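Long-range contacts in probable chitinase A (Chromobacterium violaceum, PDB 4TX8), which probably hydrolyses internal glycosidic bonds of chitin as a family 18 endochitinase and carries a carbohydrate-binding module: residues Ala144-Val149 with Val196-Asn201; Gly186-Asn191 with Leu217-Gly222; Asn234-Val239 with Leu276-Gly281; Asn249-Met254 with Leu286-Val291. All coordinates share one frame; numbering follows the deposited sequence. Where two conformers were deposited one is given.

Overall arrangement
All four contacts lie in the family 18 catalytic domain, a parallel-stranded barrel wrapped by helices. From the N terminus, contact 1 opens in the loop after strand 135-143 and closes on helix 193-210. Before it closes, contact 2 opens at 186-191. It ends beyond strand 214-218, so the two cross. Contacts 3 and 4 follow in series and cross each other too. Contact 3 joins helix 230-246 to helix 276-281, and contact 4 pairs strand 251-254 with strand 288-292. Leu-190 and Leu-217 of contact 2 reach Leu-235 of contact 3. Leu-217 N and Ser-253 O continue the sheet from contact 2 into contact 4.

Contact 1. Residues Ala144-Val149 with Val196-Asn201; sequences AGNGNV and VQNFVN
Asn-198 and Phe-199, on helix 193-210 in the outer helical layer of the TIM barrel, meet the turn that links strand 135-143 to the short antiparallel strand 149-150. The turn is closed by Asn-148 O, which accepts from both Ala-144 N and Gly-145 N. A cis peptide precedes Asn-146. Along the helix, Asn-198 comes first. Its ND2 donates to the backbone O of Asn-146 at 3.1 Å, and the N-H points almost straight at the oxygen (170°). The oxygen lies close to the amide plane of Asn-198, but the donor sits above the carbonyl plane of Asn-146. Asn-148 OD1 comes to 3.2 Å from the same ND2. The angle there is poor, so this is a close approach and not a hydrogen bond. The two amide planes are 39° apart. Phe-199 follows. With CG anti to the backbone N (chi1 -179°), its side chain lies beside that of Val-149 and points the same way. The O of Gly-147 lies at the ring edge, near the ring plane, and makes a CA-H...O contact with Phe-199 CA at 3.1 Å. Beyond the two segments, Ala-238 of helix 230-246 and Leu-190 also touch the ring. One turn on, Ser-202 OG is hydrogen-bonded to Val-149 N. The apolar contact is slight: Val-149 CG2 lies 4.2 Å from Phe-199 CD2.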
loop_
_atom_site.group_PDB
_atom_site.type_symbol
_atom_site.label_atom_id
_atom_site.label_comp_id
_atom_site.label_asym_id
_atom_site.label_seq_id
_atom_site.Cartn_x
_atom_site.Cartn_y
_atom_site.Cartn_z
ATOM N N ALA A 144 -3.351 11.879 17.486
ATOM C CA ALA A 144 -4.173 12.515 18.513
ATOM C C ALA A 144 -3.334 13.352 19.478
ATOM O O ALA A 144 -3.873 14.167 20.222
ATOM C CB ALA A 144 -4.970 11.463 19.277
ATOM N N GLY A 145 -2.021 13.139 19.466
ATOM C CA GLY A 145 -1.090 13.926 20.261
ATOM C C GLY A 145 -1.223 13.800 21.771
ATOM O O GLY A 145 -2.309 13.551 22.293
ATOM N N ASN A 146 -0.105 13.940 22.479
ATOM C CA ASN A 146 1.206 14.000 21.851
ATOM C C ASN A 146 1.824 12.609 21.884
ATOM O O ASN A 146 2.243 12.124 22.934
ATOM C CB ASN A 146 2.111 15.028 22.541
ATOM C CG ASN A 146 2.225 14.805 24.039
ATOM O OD1 ASN A 146 1.272 14.384 24.693
ATOM N ND2 ASN A 146 3.401 15.086 24.589
ATOM N N GLY A 147 1.855 11.961 20.726
ATOM C CA GLY A 147 2.265 10.575 20.646
ATOM C C GLY A 147 1.047 9.677 20.562
ATOM O O GLY A 147 1.104 8.598 19.982
ATOM N N ASN A 148 -0.063 10.136 21.135
ATOM C CA ASN A 148 -1.320 9.395 21.104
ATOM C C ASN A 148 -1.848 9.147 19.695
ATOM O O ASN A 148 -1.796 10.023 18.834
ATOM C CB ASN A 148 -2.392 10.131 21.913
ATOM C CG ASN A 148 -2.268 9.891 23.406
ATOM O OD1 ASN A 148 -1.503 10.568 24.092
ATOM N ND2 ASN A 148 -3.025 8.926 23.917
ATOM N N VAL A 149 -2.364 7.941 19.482
ATOM C CA VAL A 149 -3.011 7.566 18.235
ATOM C C VAL A 149 -4.437 7.106 18.527
ATOM O O VAL A 149 -4.683 6.445 19.533
ATOM C CB VAL A 149 -2.238 6.437 17.512
ATOM C CG1 VAL A 149 -2.993 5.961 16.275
ATOM C CG2 VAL A 149 -0.838 6.897 17.141
ATOM N N VAL A 196 6.551 8.580 23.047
ATOM C CA VAL A 196 6.780 7.185 22.690
ATOM C C VAL A 196 5.826 6.276 23.461
ATOM O O VAL A 196 5.197 5.391 22.880
ATOM C CB VAL A 196 8.240 6.762 22.967
ATOM C CG1 VAL A 196 8.393 5.249 22.866
ATOM C CG2 VAL A 196 9.190 7.468 22.007
ATOM N N GLN A 197 5.704 6.515 24.763
ATOM C CA GLN A 197 4.828 5.704 25.601
ATOM C C GLN A 197 3.360 5.857 25.208
ATOM O O GLN A 197 2.619 4.874 25.184
ATOM C CB GLN A 197 5.025 6.056 27.076
ATOM C CG GLN A 197 6.367 5.605 27.627
ATOM C CD GLN A 197 6.630 4.132 27.372
ATOM O OE1 GLN A 197 7.592 3.770 26.695
ATOM N NE2 GLN A 197 5.773 3.275 27.914
ATOM N N ASN A 198 2.942 7.080 24.889
ATOM C CA ASN A 198 1.572 7.318 24.437
ATOM C C ASN A 198 1.301 6.606 23.115
ATOM O O ASN A 198 0.228 6.040 22.908
ATOM C CB ASN A 198 1.298 8.816 24.287
ATOM C CG ASN A 198 1.202 9.531 25.622
ATOM O OD1 ASN A 198 0.975 8.908 26.659
ATOM N ND2 ASN A 198 1.362 10.847 25.599
ATOM N N PHE A 199 2.292 6.643 22.230
ATOM C CA PHE A 199 2.249 5.934 20.954
ATOM C C PHE A 199 2.032 4.447 21.180
ATOM O O PHE A 199 1.092 3.855 20.652
ATOM C CB PHE A 199 3.549 6.182 20.178
ATOM C CG PHE A 199 3.612 5.510 18.829
ATOM C CD1 PHE A 199 4.098 4.216 18.703
ATOM C CD2 PHE A 199 3.228 6.189 17.684
ATOM C CE1 PHE A 199 4.177 3.604 17.466
ATOM C CE2 PHE A 199 3.303 5.584 16.443
ATOM C CZ PHE A 199 3.782 4.289 16.333
ATOM N N VAL A 200 2.911 3.857 21.982
ATOM C CA VAL A 200 2.874 2.428 22.258
ATOM C C VAL A 200 1.557 2.007 22.907
ATOM O O VAL A 200 0.884 1.095 22.424
ATOM C CB VAL A 200 4.049 2.016 23.166
ATOM C CG1 VAL A 200 3.845 0.615 23.702
ATOM C CG2 VAL A 200 5.364 2.122 22.404
ATOM N N ASN A 201 1.187 2.683 23.990
ATOM C CA ASN A 201 -0.008 2.321 24.744
ATOM C C ASN A 201 -1.300 2.477 23.943
ATOM O O ASN A 201 -2.139 1.579 23.944
ATOM C CB ASN A 201 -0.096 3.144 26.031
ATOM C CG ASN A 201 1.008 2.805 27.018
ATOM O OD1 ASN A 201 1.602 1.728 26.958
ATOM N ND2 ASN A 201 1.282 3.724 27.937
#

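Contact 2. Residues Gly186-Asn191 with Leu217-Gly222; sequences GSVTLN and LDLESG. With CA (calcium ion), chain D.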
loop_
_atom_site.group_PDB
_atom_site.type_symbol
_atom_site.label_atom_id
_atom_site.label_comp_id
_atom_site.label_asym_id
_atom_site.label_seq_id
_atom_site.Cartn_x
_atom_site.Cartn_y
_atom_site.Cartn_z
ATOM N N GLY A 186 -1.734 12.128 9.598
ATOM C CA GLY A 186 -0.583 11.244 9.633
ATOM C C GLY A 186 0.685 11.919 10.118
ATOM O O GLY A 186 1.790 11.504 9.768
ATOM N N SER A 187 0.529 12.966 10.923
ATOM C CA SER A 187 1.671 13.675 11.489
ATOM C C SER A 187 1.917 13.236 12.925
ATOM O O SER A 187 1.347 13.797 13.859
ATOM C CB SER A 187 1.457 15.190 11.431
ATOM O OG SER A 187 1.278 15.638 10.096
ATOM N N VAL A 188 2.765 12.227 13.095
ATOM C CA VAL A 188 3.072 11.695 14.417
ATOM C C VAL A 188 4.246 12.425 15.062
ATOM O O VAL A 188 5.262 12.673 14.415
ATOM C CB VAL A 188 3.391 10.190 14.345
ATOM C CG1 VAL A 188 3.588 9.618 15.739
ATOM C CG2 VAL A 188 2.281 9.454 13.616
ATOM N N THR A 189 4.104 12.774 16.338
ATOM C CA THR A 189 5.202 13.372 17.089
ATOM C C THR A 189 5.820 12.362 18.051
ATOM O O THR A 189 5.156 11.865 18.961
ATOM C CB THR A 189 4.750 14.607 17.893
ATOM O OG1 THR A 189 3.640 14.257 18.729
ATOM C CG2 THR A 189 4.346 15.740 16.960
ATOM N N LEU A 190 7.097 12.062 17.837
ATOM C CA LEU A 190 7.847 11.184 18.725
ATOM C C LEU A 190 9.163 11.848 19.100
ATOM O O LEU A 190 10.234 11.411 18.679
ATOM C CB LEU A 190 8.102 9.829 18.066
ATOM C CG LEU A 190 6.869 8.985 17.742
ATOM C CD1 LEU A 190 7.284 7.691 17.063
ATOM C CD2 LEU A 190 6.065 8.699 19.000
ATOM N N ASN A 191 9.072 12.910 19.893
ATOM C CA ASN A 191 10.232 13.727 20.221
ATOM C C ASN A 191 10.807 13.437 21.606
ATOM O O ASN A 191 11.946 13.804 21.894
ATOM C CB ASN A 191 9.870 15.210 20.106
ATOM C CG ASN A 191 9.512 15.611 18.686
ATOM O OD1 ASN A 191 10.247 15.317 17.742
ATOM N ND2 ASN A 191 8.374 16.275 18.527
ATOM N N LEU A 217 3.429 1.667 8.257
ATOM C CA LEU A 217 3.941 3.024 8.394
ATOM C C LEU A 217 3.891 3.775 7.063
ATOM O O LEU A 217 4.672 3.510 6.149
ATOM C CB LEU A 217 5.367 3.006 8.940
ATOM C CG LEU A 217 5.570 2.213 10.233
ATOM C CD1 LEU A 217 7.027 2.264 10.660
ATOM C CD2 LEU A 217 4.657 2.731 11.343
ATOM N N ASP A 218 2.958 4.712 6.966
ATOM C CA ASP A 218 2.802 5.544 5.781
ATOM C C ASP A 218 2.762 6.997 6.234
ATOM O O ASP A 218 1.926 7.777 5.786
ATOM C CB ASP A 218 1.525 5.160 5.024
ATOM C CG ASP A 218 1.406 5.847 3.675
ATOM O OD1 ASP A 218 2.430 6.314 3.142
ATOM O OD2 ASP A 218 0.279 5.916 3.145
ATOM N N LEU A 219 3.666 7.354 7.140
ATOM C CA LEU A 219 3.526 8.589 7.906
ATOM C C LEU A 219 4.639 9.611 7.696
ATOM O O LEU A 219 4.671 10.638 8.374
ATOM C CB LEU A 219 3.438 8.249 9.400
ATOM C CG LEU A 219 4.411 7.201 9.966
ATOM C CD1 LEU A 219 5.867 7.654 9.922
ATOM C CD2 LEU A 219 4.023 6.832 11.387
ATOM N N GLU A 220 5.552 9.334 6.772
ATOM C CA GLU A 220 6.802 10.085 6.721
ATOM C C GLU A 220 6.634 11.537 6.281
ATOM O O GLU A 220 7.433 12.396 6.647
ATOM C CB GLU A 220 7.806 9.384 5.800
ATOM C CG GLU A 220 7.499 9.488 4.314
ATOM C CD GLU A 220 6.649 8.343 3.801
ATOM O OE1 GLU A 220 5.964 7.686 4.617
ATOM O OE2 GLU A 220 6.677 8.098 2.576
ATOM N N SER A 221 5.595 11.821 5.510
ATOM C CA SER A 221 5.490 13.131 4.885
ATOM C C SER A 221 5.091 14.221 5.869
ATOM O O SER A 221 5.470 15.377 5.699
ATOM C CB SER A 221 4.497 13.082 3.732
ATOM O OG SER A 221 4.292 14.358 3.152
ATOM N N GLY A 222 4.327 13.856 6.892
ATOM C CA GLY A 222 3.918 14.822 7.895
ATOM C C GLY A 222 4.626 14.688 9.232
ATOM O O GLY A 222 4.400 15.490 10.135
HETATM CA CA CA D . 4.647 6.884 2.530
HETATM O O HOH W 1 2.669 11.849 6.885
HETATM O O HOH W 2 3.542 9.032 1.724
#
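Ser-187 and Gly-222 join two loops at the C-terminal ends of neighbouring barrel strands. The second loop carries the end of DxxDxDxE, the sequence signature that marks the active site of family 18 chitinases. Ser-187 OG, beside its own backbone N (chi1 -60°), reaches Gly-222 O at 3.1 Å and donates a weak hydrogen bond to it. A water supplies a second link. It donates to Gly-186 O at 3.0 Å and accepts from Gly-222 N, so the two backbones are bridged without a direct bond. One residue on from Ser-187, at Val-188, the contact is apolar: Val-188 CG2 meets Leu-219 CD2 at 3.9 Å. On either side of Leu-219 in the sequence, Asp-218 and Glu-220 bind a calcium ion together with Ala-255 O and a water. Asp-218 binds through OD1 at 2.4 Å, while Glu-220 uses both oxygens, OE1 at 2.6 Å and OE2 at 2.4 Å from the calcium. The next shell holds this arrangement. Gln-292 NE2 is hydrogen-bonded to Asp-218 OD1, and Glu-257 N to Glu-220 OE2. Both carboxylates thus have a second-shell partner. The two loops are tied once more by Ser-223, whose OG is hydrogen-bonded to both Leu-219 O and Val-188 N.

Contact 3. Residues Asn234-Val239 with Leu276-Gly281; sequences NLVSAV and LPIIDG
Two helices of the outer layer of the TIM barrel meet here, Val-236 of helix 230-246 against Ile-278 and Gly-281 of the short helix 276-281. They run in nearly the same direction. Their axes are 9.3 Å apart and cross at -26°, and no hydrogen bond joins the two segments. Val-236 has the largest share of the contact, and its two methyls divide the work. CG1, anti to the backbone N (chi1 171°), faces the end of the short helix and lies 3.8 Å from Gly-281 O. CG2 lies over the backbone of Ile-278, 3.7 Å from Ile-278 CA. It is equally near Ile-278 O. Glycine presents bare backbone at the place where the valine branch comes in. Val-236 CG1 lies against the position a CB of Gly-281 would take, so the absence of a side chain lets this methyl rest on main-chain atoms. Gly-281 O has a polar partner as well, Lys-240 NZ from the next turn of helix 230-246. The other meeting is between methyl ends. Leu-235 and Ile-278 approach at a slant, deeper in the structure. Ile-278 CG1 lies beside its backbone N, and CD1 continues the chain extended (chi2 174°). Leu-190 and Leu-217 also touch Leu-235, so the helix seam runs into packing against the loop before helix 193-210 and against strand 214-218. Val-232, one turn before Val-236, extends the seam over Pro-277 and Ile-278. Toward the barrel, Leu-235 CD2 meets Ile-278 CD1 at 4.0 Å.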
loop_
_atom_site.group_PDB
_atom_site.type_symbol
_atom_site.label_atom_id
_atom_site.label_comp_id
_atom_site.label_asym_id
_atom_site.label_seq_id
_atom_site.Cartn_x
_atom_site.Cartn_y
_atom_site.Cartn_z
ATOM N N ASN A 234 13.271 7.244 17.819
ATOM C CA ASN A 234 12.119 6.999 18.676
ATOM C C ASN A 234 11.068 6.108 18.024
ATOM O O ASN A 234 10.376 5.362 18.711
ATOM C CB ASN A 234 11.487 8.323 19.103
ATOM C CG ASN A 234 12.397 9.140 20.002
ATOM O OD1 ASN A 234 13.328 8.608 20.609
ATOM N ND2 ASN A 234 12.129 10.437 20.095
ATOM N N LEU A 235 10.951 6.180 16.700
ATOM C CA LEU A 235 9.975 5.361 15.987
ATOM C C LEU A 235 10.349 3.882 16.060
ATOM O O LEU A 235 9.493 3.031 16.291
ATOM C CB LEU A 235 9.855 5.808 14.527
ATOM C CG LEU A 235 8.855 5.051 13.647
ATOM C CD1 LEU A 235 7.464 5.068 14.262
ATOM C CD2 LEU A 235 8.826 5.633 12.237
ATOM N N VAL A 236 11.629 3.582 15.865
ATOM C CA VAL A 236 12.118 2.210 15.965
ATOM C C VAL A 236 11.882 1.654 17.365
ATOM O O VAL A 236 11.413 0.528 17.531
ATOM C CB VAL A 236 13.618 2.117 15.624
ATOM C CG1 VAL A 236 14.159 0.733 15.952
ATOM C CG2 VAL A 236 13.849 2.451 14.159
ATOM N N SER A 237 12.203 2.460 18.371
ATOM C CA SER A 237 11.998 2.073 19.761
ATOM C C SER A 237 10.519 1.848 20.055
ATOM O O SER A 237 10.151 0.895 20.740
ATOM C CB SER A 237 12.569 3.138 20.700
ATOM O OG SER A 237 12.341 2.798 22.056
ATOM N N ALA A 238 9.677 2.727 19.522
ATOM C CA ALA A 238 8.237 2.647 19.747
ATOM C C ALA A 238 7.644 1.376 19.148
ATOM O O ALA A 238 6.850 0.692 19.793
ATOM C CB ALA A 238 7.545 3.871 19.175
ATOM N N VAL A 239 8.032 1.061 17.917
ATOM C CA VAL A 239 7.502 -0.119 17.243
ATOM C C VAL A 239 7.964 -1.395 17.951
ATOM O O VAL A 239 7.182 -2.324 18.142
ATOM C CB VAL A 239 7.911 -0.150 15.754
ATOM C CG1 VAL A 239 7.465 -1.443 15.099
ATOM C CG2 VAL A 239 7.306 1.042 15.023
ATOM N N LEU A 276 16.326 5.037 6.074
ATOM C CA LEU A 276 17.211 3.871 6.090
ATOM C C LEU A 276 17.565 3.359 7.500
ATOM O O LEU A 276 17.570 2.149 7.722
ATOM C CB LEU A 276 18.490 4.170 5.297
ATOM C CG LEU A 276 18.293 4.436 3.797
ATOM C CD1 LEU A 276 19.582 4.921 3.153
ATOM C CD2 LEU A 276 17.771 3.201 3.075
ATOM N N PRO A 277 17.860 4.258 8.461
ATOM C CA PRO A 277 18.104 3.681 9.790
ATOM C C PRO A 277 16.838 3.134 10.457
ATOM O O PRO A 277 16.941 2.288 11.344
ATOM C CB PRO A 277 18.683 4.856 10.589
ATOM C CG PRO A 277 18.287 6.073 9.843
ATOM C CD PRO A 277 18.218 5.687 8.406
ATOM N N ILE A 278 15.665 3.596 10.034
ATOM C CA ILE A 278 14.409 3.053 10.547
ATOM C C ILE A 278 14.228 1.611 10.072
ATOM O O ILE A 278 13.903 0.720 10.859
ATOM C CB ILE A 278 13.198 3.903 10.109
ATOM C CG1 ILE A 278 13.312 5.321 10.675
ATOM C CG2 ILE A 278 11.893 3.251 10.554
ATOM C CD1 ILE A 278 12.235 6.269 10.180
ATOM N N ILE A 279 14.447 1.393 8.778
ATOM C CA ILE A 279 14.430 0.053 8.202
ATOM C C ILE A 279 15.471 -0.841 8.866
ATOM O O ILE A 279 15.186 -1.982 9.233
ATOM C CB ILE A 279 14.707 0.086 6.686
ATOM C CG1 ILE A 279 13.653 0.930 5.966
ATOM C CG2 ILE A 279 14.750 -1.326 6.118
ATOM C CD1 ILE A 279 14.034 1.287 4.541
ATOM N N ASP A 280 16.682 -0.313 9.019
ATOM C CA ASP A 280 17.786 -1.086 9.575
ATOM C C ASP A 280 17.496 -1.498 11.015
ATOM O O ASP A 280 17.720 -2.645 11.396
ATOM C CB ASP A 280 19.091 -0.289 9.504
ATOM C CG ASP A 280 20.279 -1.071 10.026
ATOM O OD1 ASP A 280 20.410 -2.266 9.681
ATOM O OD2 ASP A 280 21.080 -0.492 10.791
ATOM N N GLY A 281 16.983 -0.560 11.805
ATOM C CA GLY A 281 16.658 -0.826 13.194
ATOM C C GLY A 281 15.530 -1.823 13.392
ATOM O O GLY A 281 15.456 -2.476 14.427
#

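Contact 4. Residues Asn249-Met254 with Leu286-Val291; sequences NFYLSM and LSVIHV
Ser-287 turns OG beside its own backbone N (chi1 -50°), where it meets Leu-252, while Tyr-251 holds CG anti to its backbone N and turns one ring face to the serine. The segments contain the two parallel strands of a beta-alpha-beta unit of the TIM barrel, with helix 276-281 between them, and the residues that lead into them. Leu-252 N donates to Ser-287 OG at 2.9 Å, almost straight (178°). Ser-287 CB sits over the tyrosine face, offset toward the rim, a CH-pi contact 4.1 Å from the ring centroid. Leu-252 O accepts from Ser-287 N at 2.8 Å and, weakly, from Val-288 N. Regular pairing follows, with Met-254 N bonded to Val-288 O at 3.2 Å and His-290 N to Met-254 O at 3.0 Å. Met-254 and Ile-289 share the face toward Ile-279 of the helix. There Met-254 CG rests 3.9 Å from Leu-286 CD1. Ser-253 and Val-288 occupy the other face. On it, Ser-253 OG is hydrogen-bonded to Asp-216 OD1. Across this face one water lies at the edges of both rings, 2.8 Å from Tyr-251 OH and 3.0 Å from His-290 NE2.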
loop_
_atom_site.group_PDB
_atom_site.type_symbol
_atom_site.label_atom_id
_atom_site.label_comp_id
_atom_site.label_asym_id
_atom_site.label_seq_id
_atom_site.Cartn_x
_atom_site.Cartn_y
_atom_site.Cartn_z
ATOM N N ASN A 249 3.155 -12.521 16.499
ATOM C CA ASN A 249 2.223 -12.450 15.371
ATOM C C ASN A 249 2.168 -11.048 14.769
ATOM O O ASN A 249 1.536 -10.833 13.736
ATOM C CB ASN A 249 0.812 -12.871 15.786
ATOM C CG ASN A 249 0.715 -14.342 16.135
ATOM O OD1 ASN A 249 1.541 -15.155 15.716
ATOM N ND2 ASN A 249 -0.309 -14.694 16.903
ATOM N N PHE A 250 2.829 -10.100 15.427
ATOM C CA PHE A 250 2.796 -8.698 15.019
ATOM C C PHE A 250 3.260 -8.489 13.579
ATOM O O PHE A 250 4.397 -8.796 13.231
ATOM C CB PHE A 250 3.654 -7.859 15.965
ATOM C CG PHE A 250 3.547 -6.378 15.736
ATOM C CD1 PHE A 250 2.434 -5.674 16.170
ATOM C CD2 PHE A 250 4.566 -5.685 15.106
ATOM C CE1 PHE A 250 2.335 -4.312 15.971
ATOM C CE2 PHE A 250 4.471 -4.317 14.905
ATOM C CZ PHE A 250 3.352 -3.632 15.338
ATOM N N TYR A 251 2.365 -7.960 12.752
ATOM C CA TYR A 251 2.675 -7.641 11.361
ATOM C C TYR A 251 3.204 -6.214 11.271
ATOM O O TYR A 251 2.640 -5.296 11.870
ATOM C CB TYR A 251 1.427 -7.822 10.489
ATOM C CG TYR A 251 1.586 -7.528 9.007
ATOM C CD1 TYR A 251 1.540 -6.224 8.527
ATOM C CD2 TYR A 251 1.740 -8.559 8.083
ATOM C CE1 TYR A 251 1.662 -5.950 7.173
ATOM C CE2 TYR A 251 1.864 -8.295 6.725
ATOM C CZ TYR A 251 1.823 -6.988 6.277
ATOM O OH TYR A 251 1.942 -6.713 4.933
ATOM N N LEU A 252 4.294 -6.030 10.534
ATOM C CA LEU A 252 4.868 -4.702 10.357
ATOM C C LEU A 252 5.205 -4.435 8.898
ATOM O O LEU A 252 6.015 -5.142 8.302
ATOM C CB LEU A 252 6.124 -4.530 11.217
ATOM C CG LEU A 252 6.908 -3.233 10.988
ATOM C CD1 LEU A 252 6.065 -2.007 11.336
ATOM C CD2 LEU A 252 8.212 -3.238 11.777
ATOM N N SER A 253 4.580 -3.412 8.324
ATOM C CA SER A 253 4.926 -3.002 6.972
ATOM C C SER A 253 5.289 -1.526 6.921
ATOM O O SER A 253 4.916 -0.748 7.800
ATOM C CB SER A 253 3.782 -3.293 6.001
ATOM O OG SER A 253 2.630 -2.534 6.318
ATOM N N MET A 254 6.033 -1.157 5.886
ATOM C CA MET A 254 6.428 0.225 5.662
ATOM C C MET A 254 6.154 0.604 4.221
ATOM O O MET A 254 6.401 -0.186 3.308
ATOM C CB MET A 254 7.909 0.435 5.972
ATOM C CG MET A 254 8.339 -0.004 7.358
ATOM S SD MET A 254 10.132 0.081 7.506
ATOM C CE MET A 254 10.350 -0.491 9.200
ATOM N N LEU A 286 10.501 -6.500 10.386
ATOM C CA LEU A 286 9.823 -6.062 9.169
ATOM C C LEU A 286 9.207 -7.225 8.391
ATOM O O LEU A 286 9.920 -8.122 7.942
ATOM C CB LEU A 286 10.803 -5.294 8.279
ATOM C CG LEU A 286 10.298 -4.792 6.925
ATOM C CD1 LEU A 286 9.152 -3.809 7.100
ATOM C CD2 LEU A 286 11.440 -4.160 6.146
ATOM N N SER A 287 7.885 -7.207 8.233
ATOM C CA SER A 287 7.197 -8.228 7.447
ATOM C C SER A 287 7.373 -7.962 5.955
ATOM O O SER A 287 7.725 -8.865 5.191
ATOM C CB SER A 287 5.707 -8.284 7.795
ATOM O OG SER A 287 5.503 -8.360 9.193
ATOM N N VAL A 288 7.116 -6.724 5.541
ATOM C CA VAL A 288 7.348 -6.326 4.156
ATOM C C VAL A 288 7.494 -4.811 4.034
ATOM O O VAL A 288 6.768 -4.051 4.669
ATOM C CB VAL A 288 6.206 -6.813 3.214
ATOM C CG1 VAL A 288 4.853 -6.282 3.666
ATOM C CG2 VAL A 288 6.485 -6.412 1.768
ATOM N N ILE A 289 8.462 -4.369 3.242
ATOM C CA ILE A 289 8.504 -2.969 2.859
ATOM C C ILE A 289 8.124 -2.857 1.392
ATOM O O ILE A 289 8.689 -3.535 0.536
ATOM C CB ILE A 289 9.886 -2.322 3.104
ATOM C CG1 ILE A 289 9.895 -0.891 2.557
ATOM C CG2 ILE A 289 11.009 -3.154 2.485
ATOM C CD1 ILE A 289 11.146 -0.112 2.880
ATOM N N HIS A 290 7.127 -2.026 1.111
ATOM C CA HIS A 290 6.735 -1.759 -0.263
ATOM C C HIS A 290 6.853 -0.269 -0.537
ATOM O O HIS A 290 5.938 0.512 -0.260
ATOM C CB HIS A 290 5.319 -2.266 -0.544
ATOM C CG HIS A 290 4.402 -2.204 0.638
ATOM N ND1 HIS A 290 4.120 -1.031 1.303
ATOM C CD2 HIS A 290 3.692 -3.173 1.264
ATOM C CE1 HIS A 290 3.277 -1.280 2.293
ATOM N NE2 HIS A 290 3.002 -2.571 2.290
ATOM N N VAL A 291 8.009 0.113 -1.065
ATOM C CA VAL A 291 8.300 1.500 -1.383
ATOM C C VAL A 291 7.308 2.016 -2.422
ATOM O O VAL A 291 6.901 1.292 -3.329
ATOM C CB VAL A 291 9.757 1.653 -1.881
ATOM C CG1 VAL A 291 9.952 2.940 -2.667
ATOM C CG2 VAL A 291 10.718 1.592 -0.704
HETATM O O HOH W 3 1.345 -4.083 4.247
#